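Local coordinates for protein AT27789p (Drosophila melanogaster, PDB 5UZM) that probably binds RNA, including mRNA, partly through this quasi-RNA recognition motif, the second of the hnRNP F/H homologue Glorund, at residues R14-A19 against E74-R79. Residues are numbered along the deposited sequence; the frame is centred on the assembly and turned at random.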
# COMPACT_ATOMS: atom_id res chain seq x y z
N ARG A 14 -1.22 1.65 6.73
CA ARG A 14 -2.23 1.74 7.77
C ARG A 14 -2.66 3.19 7.95
O ARG A 14 -1.87 4.13 7.72
CB ARG A 14 -1.68 1.16 9.10
CG ARG A 14 -2.65 1.19 10.25
CD ARG A 14 -1.98 0.51 11.45
NE ARG A 14 -1.44 -0.80 11.07
CZ ARG A 14 -0.48 -1.44 11.74
NH1 ARG A 14 0.05 -0.89 12.82
NH2 ARG A 14 -0.06 -2.62 11.32
N GLY A 15 -3.93 3.40 8.26
CA GLY A 15 -4.44 4.72 8.52
C GLY A 15 -5.18 5.37 7.37
O GLY A 15 -5.41 6.57 7.42
N LEU A 16 -5.53 4.61 6.34
CA LEU A 16 -6.10 5.20 5.14
C LEU A 16 -7.46 5.86 5.40
O LEU A 16 -8.24 5.39 6.24
CB LEU A 16 -6.26 4.11 4.09
CG LEU A 16 -4.95 3.50 3.57
CD1 LEU A 16 -5.17 2.25 2.71
CD2 LEU A 16 -4.21 4.58 2.76
N PRO A 17 -7.77 6.91 4.65
CA PRO A 17 -9.13 7.49 4.65
C PRO A 17 -10.21 6.46 4.33
O PRO A 17 -9.98 5.50 3.61
CB PRO A 17 -9.06 8.56 3.56
CG PRO A 17 -7.63 8.77 3.24
CD PRO A 17 -6.86 7.57 3.67
N TYR A 18 -11.46 6.68 4.81
CA TYR A 18 -12.53 5.73 4.48
C TYR A 18 -12.85 5.75 2.99
O TYR A 18 -13.12 4.70 2.40
CB TYR A 18 -13.81 6.00 5.27
CG TYR A 18 -15.01 5.23 4.71
CD1 TYR A 18 -15.11 3.85 4.86
CD2 TYR A 18 -16.02 5.89 4.01
CE1 TYR A 18 -16.19 3.15 4.34
CE2 TYR A 18 -17.11 5.18 3.49
CZ TYR A 18 -17.18 3.82 3.67
OH TYR A 18 -18.25 3.11 3.15
N ALA A 19 -12.78 6.91 2.36
CA ALA A 19 -13.13 6.99 0.95
C ALA A 19 -11.94 6.75 0.03
O ALA A 19 -11.95 7.23 -1.11
CB ALA A 19 -13.79 8.34 0.65
N GLU A 74 3.65 10.60 5.74
CA GLU A 74 3.07 11.59 4.84
C GLU A 74 1.55 11.36 4.73
O GLU A 74 1.02 10.35 5.18
CB GLU A 74 3.76 11.55 3.48
CG GLU A 74 5.25 11.94 3.61
CD GLU A 74 5.99 11.99 2.31
OE1 GLU A 74 7.22 12.24 2.34
OE2 GLU A 74 5.37 11.74 1.26
N LYS A 75 0.85 12.33 4.16
CA LYS A 75 -0.61 12.38 4.26
C LYS A 75 -1.31 12.02 2.95
O LYS A 75 -0.88 12.37 1.85
CB LYS A 75 -1.10 13.78 4.70
CG LYS A 75 -0.68 14.06 6.16
CD LYS A 75 -0.94 15.48 6.59
CE LYS A 75 -2.39 15.73 6.75
NZ LYS A 75 -2.60 17.03 7.49
N ILE A 76 -2.47 11.40 3.11
CA ILE A 76 -3.51 11.39 2.07
C ILE A 76 -4.69 12.15 2.65
O ILE A 76 -5.25 11.74 3.69
CB ILE A 76 -3.93 9.98 1.64
CG1 ILE A 76 -2.76 9.21 1.04
CG2 ILE A 76 -5.14 10.05 0.70
CD1 ILE A 76 -3.17 7.77 0.66
N GLY A 77 -5.03 13.27 2.03
CA GLY A 77 -6.04 14.14 2.64
C GLY A 77 -5.53 14.60 4.00
O GLY A 77 -4.40 15.08 4.14
N HIS A 78 -6.34 14.36 5.03
CA HIS A 78 -5.97 14.77 6.37
C HIS A 78 -5.40 13.62 7.19
O HIS A 78 -5.10 13.83 8.38
CB HIS A 78 -7.18 15.37 7.12
CG HIS A 78 -8.32 14.43 7.25
ND1 HIS A 78 -9.41 14.46 6.40
CD2 HIS A 78 -8.57 13.44 8.14
CE1 HIS A 78 -10.26 13.50 6.74
NE2 HIS A 78 -9.76 12.86 7.79
N ARG A 79 -5.22 12.43 6.58
CA ARG A 79 -4.81 11.21 7.29
C ARG A 79 -3.32 10.96 7.13
O ARG A 79 -2.81 10.95 6.01
CB ARG A 79 -5.53 9.95 6.78
CG ARG A 79 -7.06 10.01 6.96
CD ARG A 79 -7.50 9.86 8.46
NE ARG A 79 -7.16 8.54 8.97
CZ ARG A 79 -7.47 8.10 10.19
NH1 ARG A 79 -7.13 6.86 10.58
NH2 ARG A 79 -8.12 8.91 11.01
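R79 reaches across to the loop after strand 10-14 and gives its NE-H to the carbonyl of G15. R79 NE lies 3.1 Å from G15 O with a nearly straight N-H...O angle of 170°. The oxygen sits at the edge of the guanidinium, in its plane, whereas NE stands above the carbonyl plane, 38° out of it. Bends at chi2 and chi3 fold the arginine chain back over G15 O, and R79 CG comes within 3.9 Å of P17 N. The P17 ring slides past this aliphatic part in the opposite direction and sets P17 CG 3.8 Å from I76 CG2, crossing the isoleucine at about a right angle. An alanine in place of P17 would probably open a gap beside I76 CG2 and leave the R79 methylenes less firmly packed. Deeper in, L16 CD2 meets I76 CD1 at 4.0 Å. A type II' turn from I76 to R79, closed by backbone hydrogen bonds in both directions between these two residues (N to O 3.0 Å each way), brings them side by side, facing the loop. L16 and I76 also pack on I81 of strand 79-85; L16 touches I25, and I76 touches Q24 and F28, of helix 22-28, joining hairpin 75-85 to the strand-to-helix loop of the RRM fold.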